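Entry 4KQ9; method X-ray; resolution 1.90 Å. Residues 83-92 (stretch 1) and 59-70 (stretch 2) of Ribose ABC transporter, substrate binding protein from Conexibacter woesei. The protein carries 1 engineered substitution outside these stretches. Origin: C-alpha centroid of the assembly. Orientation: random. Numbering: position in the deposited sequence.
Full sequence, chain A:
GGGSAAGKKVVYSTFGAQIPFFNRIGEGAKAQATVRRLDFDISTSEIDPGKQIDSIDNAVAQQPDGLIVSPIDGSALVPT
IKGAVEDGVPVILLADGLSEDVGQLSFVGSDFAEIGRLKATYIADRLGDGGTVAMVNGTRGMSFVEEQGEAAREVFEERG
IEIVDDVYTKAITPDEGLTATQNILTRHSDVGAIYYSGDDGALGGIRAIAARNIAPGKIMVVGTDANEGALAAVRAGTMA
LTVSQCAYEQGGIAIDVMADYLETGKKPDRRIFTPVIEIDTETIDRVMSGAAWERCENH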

ATOM      1  N   GLY A  83      -8.092 -21.709  -9.050  1.00 33.99           N
ATOM      2  CA  GLY A  83      -7.693 -22.799  -9.911  1.00 33.46           C
ATOM      3  C   GLY A  83      -6.313 -23.288  -9.619  1.00 36.93           C
ATOM      4  O   GLY A  83      -6.085 -24.506  -9.617  1.00 39.09           O
ATOM      5  N   ALA A  84      -5.368 -22.349  -9.398  1.00 33.73           N
ATOM      6  CA  ALA A  84      -3.981 -22.708  -9.058  1.00 31.81           C
ATOM      7  C   ALA A  84      -3.853 -23.522  -7.728  1.00 29.32           C
ATOM      8  O   ALA A  84      -3.064 -24.475  -7.619  1.00 31.37           O
ATOM      9  CB  ALA A  84      -3.131 -21.451  -8.977  1.00 31.17           C
ATOM     10  N   VAL A  85      -4.634 -23.111  -6.745  1.00 29.15           N
ATOM     11  CA  VAL A  85      -4.676 -23.743  -5.447  1.00 31.72           C
ATOM     12  C   VAL A  85      -5.162 -25.205  -5.617  1.00 35.21           C
ATOM     13  O   VAL A  85      -4.473 -26.141  -5.262  1.00 34.86           O
ATOM     14  CB  VAL A  85      -5.646 -22.996  -4.519  1.00 31.03           C
ATOM     15  CG1 VAL A  85      -5.787 -23.738  -3.202  1.00 32.67           C
ATOM     16  CG2 VAL A  85      -5.186 -21.567  -4.225  1.00 30.02           C
ATOM     17  N   GLU A  86      -6.339 -25.366  -6.203  1.00 40.23           N
ATOM     18  CA  GLU A  86      -6.924 -26.702  -6.456  1.00 43.45           C
ATOM     19  C   GLU A  86      -6.045 -27.581  -7.320  1.00 42.59           C
ATOM     20  O   GLU A  86      -6.212 -28.793  -7.355  1.00 44.98           O
ATOM     21  CB  GLU A  86      -8.306 -26.553  -7.056  1.00 44.50           C
ATOM     22  CG  GLU A  86      -9.269 -25.952  -6.044  1.00 49.36           C
ATOM     23  CD  GLU A  86     -10.646 -25.654  -6.624  1.00 55.56           C
ATOM     24  OE1 GLU A  86     -10.778 -25.580  -7.864  1.00 56.94           O
ATOM     25  OE2 GLU A  86     -11.599 -25.486  -5.830  1.00 60.67           O
ATOM     26  N   ASP A  87      -5.077 -26.969  -7.986  1.00 45.19           N
ATOM     27  CA  ASP A  87      -4.076 -27.692  -8.735  1.00 45.10           C
ATOM     28  C   ASP A  87      -2.845 -27.968  -7.907  1.00 44.17           C
ATOM     29  O   ASP A  87      -1.810 -28.389  -8.444  1.00 45.83           O
ATOM     30  CB  ASP A  87      -3.706 -26.911 -10.000  1.00 56.22           C
ATOM     31  CG  ASP A  87      -4.623 -27.234 -11.178  1.00 66.93           C
ATOM     32  OD1 ASP A  87      -5.344 -28.266 -11.110  1.00 71.88           O
ATOM     33  OD2 ASP A  87      -4.613 -26.463 -12.176  1.00 73.08           O
ATOM     34  N   GLY A  88      -2.957 -27.713  -6.600  1.00 39.65           N
ATOM     35  CA  GLY A  88      -1.912 -27.991  -5.634  1.00 37.67           C
ATOM     36  C   GLY A  88      -0.735 -27.028  -5.616  1.00 34.43           C
ATOM     37  O   GLY A  88       0.276 -27.352  -5.028  1.00 36.66           O
ATOM     38  N   VAL A  89      -0.831 -25.869  -6.271  1.00 31.38           N
ATOM     39  CA  VAL A  89       0.244 -24.849  -6.126  1.00 28.16           C
ATOM     40  C   VAL A  89       0.007 -24.008  -4.865  1.00 26.01           C
ATOM     41  O   VAL A  89      -1.040 -23.423  -4.707  1.00 29.31           O
ATOM     42  CB  VAL A  89       0.345 -23.902  -7.348  1.00 31.79           C
ATOM     43  CG1 VAL A  89       1.595 -23.018  -7.220  1.00 32.55           C
ATOM     44  CG2 VAL A  89       0.362 -24.684  -8.647  1.00 30.60           C
ATOM     45  N   PRO A  90       0.948 -23.979  -3.941  1.00 22.31           N
ATOM     46  CA  PRO A  90       0.764 -23.062  -2.795  1.00 24.19           C
ATOM     47  C   PRO A  90       0.823 -21.622  -3.343  1.00 22.34           C
ATOM     48  O   PRO A  90       1.748 -21.322  -4.110  1.00 19.95           O
ATOM     49  CB  PRO A  90       1.991 -23.282  -1.949  1.00 23.56           C
ATOM     50  CG  PRO A  90       2.799 -24.363  -2.615  1.00 26.90           C
ATOM     51  CD  PRO A  90       2.253 -24.622  -3.970  1.00 25.02           C
ATOM     52  N   VAL A  91      -0.148 -20.787  -2.971  1.00 21.29           N
ATOM     53  CA  VAL A  91      -0.233 -19.415  -3.467  1.00 20.02           C
ATOM     54  C   VAL A  91      -0.133 -18.402  -2.327  1.00 17.96           C
ATOM     55  O   VAL A  91      -0.818 -18.537  -1.341  1.00 18.14           O
ATOM     56  CB  VAL A  91      -1.575 -19.184  -4.121  1.00 21.90           C
ATOM     57  CG1 VAL A  91      -1.755 -17.740  -4.550  1.00 23.47           C
ATOM     58  CG2 VAL A  91      -1.740 -20.127  -5.313  1.00 24.88           C
ATOM     59  N   ILE A  92       0.648 -17.349  -2.505  1.00 14.30           N
ATOM     60  CA  ILE A  92       0.690 -16.273  -1.531  1.00 14.63           C
ATOM     61  C   ILE A  92       0.194 -15.040  -2.286  1.00 14.03           C
ATOM     62  O   ILE A  92       0.719 -14.731  -3.337  1.00 13.51           O
ATOM     63  CB  ILE A  92       2.105 -16.025  -0.963  1.00 14.57           C
ATOM     64  CG1 ILE A  92       2.542 -17.224  -0.091  1.00 15.10           C
ATOM     65  CG2 ILE A  92       2.131 -14.720  -0.133  1.00 17.53           C
ATOM     66  CD1 ILE A  92       3.989 -17.103   0.382  1.00 14.60           C
TER
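Stretch 2 (59-70) AVAQQPDGLIVS

The most unusual feature is the way the strand pairing begins at a proline. Pro 90 has no N-H to give, so its backbone enters the sheet through its carbonyl alone. Leu 67 N donates to Pro 90 O at 3.1 Å, and the N-H...O angle of 173° is nearly straight. The proline ring also packs closely here: Pro 90 CD lies 3.2 Å from Asp 65 O.

Both stretches follow the same plan, a helix end, a turn and then a strand. Stretch 2 comes out of a helix that includes Val 60. Gln 62 N donates a hydrogen bond to Ala 59 O at 3.0 Å, and Gln 63 N donates one to Val 60 O at 3.1 Å. Gln 63 then adopts a left-handed conformation, with phi/psi of 54/53°. Its side chain makes no contact with stretch 1. The side chain of Gln 62 is not modelled beyond CB. Pro 64 and Asp 65 lead into an extended strand from Gly 66 to Val 69.

This strand runs parallel to the strand at Val 91 and Ile 92. Leu 67 pairs with Val 91, CA to CA 4.8 Å. Ile 68 pairs with Ile 92, CA to CA 4.7 Å. Two further hydrogen bonds hold the register. Ile 92 N donates to Leu 67 O at 2.9 Å, and Val 69 N donates to Ile 92 O at 2.9 Å. Ile 92 thus uses both its N-H and its carbonyl, reaching the residues before and after Ile 68, as a parallel bridge requires. CA-H...O contacts add to the pairing: Val 91 CA is 3.1 Å from Leu 67 O, and Ile 68 CA is 3.3 Å from Ile 92 O.

Side chains alternate across the sheet. Val 91 and Leu 67 share one face, with Val 91 CG2 4.3 Å from Leu 67 CD2. Ile 92 and Ile 68 share the other, with Ile 92 CB 4.4 Å from Ile 68 CG1.

Val 89 points toward stretch 2 just before the paired strand. Val 89 CG1 is 3.8 Å from Leu 67 CB and 4.2 Å from Pro 64 CG. Leu 67 also reaches the helix of stretch 1, with Leu 67 CD2 4.1 Å from Ala 84 CB. The same methyl, Ala 84 CB, meets Val 60 CG2 at 3.6 Å. Helix-to-helix packing therefore joins the strand contact through Ala 84. Asp 87 is exposed, and Asp 87 OD2 lies 3.9 Å from Val 60 CG1. Together the two stretches bury 504 Å², counting both sides.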

ATOM      1  N   ALA A  59       1.676 -19.689 -15.971  1.00 41.80           N
ATOM      2  CA  ALA A  59       2.692 -20.122 -14.999  1.00 40.44           C
ATOM      3  C   ALA A  59       2.264 -21.433 -14.339  1.00 37.27           C
ATOM      4  O   ALA A  59       3.086 -22.311 -14.118  1.00 34.65           O
ATOM      5  CB  ALA A  59       2.963 -19.043 -13.956  1.00 42.81           C
ATOM      6  N   VAL A  60       0.980 -21.556 -14.059  1.00 37.14           N
ATOM      7  CA  VAL A  60       0.428 -22.738 -13.443  1.00 41.41           C
ATOM      8  C   VAL A  60       0.673 -23.986 -14.297  1.00 45.98           C
ATOM      9  O   VAL A  60       0.947 -25.061 -13.758  1.00 45.29           O
ATOM     10  CB  VAL A  60      -1.086 -22.560 -13.187  1.00 43.74           C
ATOM     11  CG1 VAL A  60      -1.750 -23.869 -12.777  1.00 42.29           C
ATOM     12  CG2 VAL A  60      -1.316 -21.491 -12.112  1.00 47.96           C
ATOM     13  N   ALA A  61       0.589 -23.843 -15.615  1.00 46.27           N
ATOM     14  CA  ALA A  61       0.884 -24.939 -16.547  1.00 44.88           C
ATOM     15  C   ALA A  61       2.370 -25.382 -16.564  1.00 48.46           C
ATOM     16  O   ALA A  61       2.658 -26.483 -17.004  1.00 54.27           O
ATOM     17  CB  ALA A  61       0.406 -24.576 -17.950  1.00 44.08           C
ATOM     18  N   GLN A  62       3.309 -24.559 -16.085  1.00 46.61           N
ATOM     19  CA  GLN A  62       4.704 -25.025 -15.900  1.00 44.02           C
ATOM     20  C   GLN A  62       4.964 -25.706 -14.541  1.00 46.01           C
ATOM     21  O   GLN A  62       6.113 -25.968 -14.199  1.00 43.62           O
ATOM     22  CB  GLN A  62       5.691 -23.879 -16.104  1.00 43.00           C
ATOM     23  N   GLN A  63       3.907 -25.964 -13.760  1.00 47.60           N
ATOM     24  CA  GLN A  63       4.016 -26.719 -12.493  1.00 48.99           C
ATOM     25  C   GLN A  63       5.057 -26.180 -11.465  1.00 44.28           C
ATOM     26  O   GLN A  63       5.925 -26.943 -10.959  1.00 37.00           O
ATOM     27  CB  GLN A  63       4.342 -28.187 -12.804  1.00 58.20           C
ATOM     28  CG  GLN A  63       3.504 -28.798 -13.917  1.00 64.97           C
ATOM     29  CD  GLN A  63       3.913 -30.233 -14.188  1.00 74.01           C
ATOM     30  OE1 GLN A  63       5.038 -30.495 -14.626  1.00 79.84           O
ATOM     31  NE2 GLN A  63       3.012 -31.172 -13.917  1.00 78.08           N
ATOM     32  N   PRO A  64       4.960 -24.877 -11.132  1.00 33.76           N
ATOM     33  CA  PRO A  64       5.918 -24.328 -10.192  1.00 30.99           C
ATOM     34  C   PRO A  64       5.699 -24.901  -8.789  1.00 25.74           C
ATOM     35  O   PRO A  64       4.597 -25.326  -8.487  1.00 26.54           O
ATOM     36  CB  PRO A  64       5.610 -22.833 -10.238  1.00 32.37           C
ATOM     37  CG  PRO A  64       4.139 -22.773 -10.490  1.00 32.70           C
ATOM     38  CD  PRO A  64       3.773 -24.012 -11.269  1.00 34.97           C
ATOM     39  N   ASP A  65       6.734 -24.902  -7.957  1.00 26.68           N
ATOM     40  CA  ASP A  65       6.587 -25.302  -6.541  1.00 24.89           C
ATOM     41  C   ASP A  65       5.866 -24.233  -5.723  1.00 23.63           C
ATOM     42  O   ASP A  65       5.409 -24.523  -4.655  1.00 23.61           O
ATOM     43  CB  ASP A  65       7.911 -25.547  -5.902  1.00 26.60           C
ATOM     44  CG  ASP A  65       8.698 -26.692  -6.569  1.00 31.53           C
ATOM     45  OD1 ASP A  65       8.101 -27.772  -6.626  1.00 30.19           O
ATOM     46  OD2 ASP A  65       9.892 -26.492  -6.977  1.00 30.91           O
ATOM     47  N   GLY A  66       5.847 -22.996  -6.186  1.00 20.61           N
ATOM     48  CA  GLY A  66       5.074 -21.924  -5.537  1.00 21.04           C
ATOM     49  C   GLY A  66       4.756 -20.760  -6.459  1.00 20.99           C
ATOM     50  O   GLY A  66       5.460 -20.534  -7.446  1.00 21.41           O
ATOM     51  N   LEU A  67       3.629 -20.112  -6.189  1.00 20.40           N
ATOM     52  CA  LEU A  67       3.159 -18.930  -6.886  1.00 21.84           C
ATOM     53  C   LEU A  67       2.896 -17.808  -5.886  1.00 21.37           C
ATOM     54  O   LEU A  67       2.138 -18.009  -4.935  1.00 20.04           O
ATOM     55  CB  LEU A  67       1.841 -19.216  -7.574  1.00 22.68           C
ATOM     56  CG  LEU A  67       1.150 -18.150  -8.444  1.00 24.90           C
ATOM     57  CD1 LEU A  67       2.028 -17.611  -9.565  1.00 24.92           C
ATOM     58  CD2 LEU A  67      -0.123 -18.697  -9.053  1.00 26.73           C
ATOM     59  N   ILE A  68       3.475 -16.638  -6.141  1.00 18.85           N
ATOM     60  CA  ILE A  68       3.150 -15.401  -5.439  1.00 18.48           C
ATOM     61  C   ILE A  68       2.427 -14.480  -6.460  1.00 19.35           C
ATOM     62  O   ILE A  68       2.830 -14.411  -7.615  1.00 19.02           O
ATOM     63  CB  ILE A  68       4.421 -14.764  -4.890  1.00 18.27           C
ATOM     64  CG1 ILE A  68       5.223 -15.807  -4.091  1.00 18.86           C
ATOM     65  CG2 ILE A  68       4.118 -13.441  -4.155  1.00 18.22           C
ATOM     66  CD1 ILE A  68       6.552 -15.310  -3.621  1.00 16.79           C
ATOM     67  N   VAL A  69       1.346 -13.827  -6.039  1.00 19.56           N
ATOM     68  CA  VAL A  69       0.551 -13.001  -6.910  1.00 21.30           C
ATOM     69  C   VAL A  69       0.247 -11.682  -6.254  1.00 20.70           C
ATOM     70  O   VAL A  69      -0.335 -11.660  -5.183  1.00 17.79           O
ATOM     71  CB  VAL A  69      -0.817 -13.628  -7.238  1.00 22.80           C
ATOM     72  CG1 VAL A  69      -1.533 -12.768  -8.257  1.00 25.93           C
ATOM     73  CG2 VAL A  69      -0.681 -15.063  -7.760  1.00 25.81           C
ATOM     74  N   SER A  70       0.606 -10.578  -6.914  1.00 21.83           N
ATOM     75  CA  SER A  70      -0.017  -9.249  -6.616  1.00 22.64           C
ATOM     76  C   SER A  70      -1.147  -9.015  -7.646  1.00 23.82           C
ATOM     77  O   SER A  70      -0.857  -8.788  -8.828  1.00 23.63           O
ATOM     78  CB  SER A  70       0.993  -8.117  -6.694  1.00 19.88           C
ATOM     79  OG  SER A  70       2.073  -8.311  -5.775  1.00 22.34           O
TER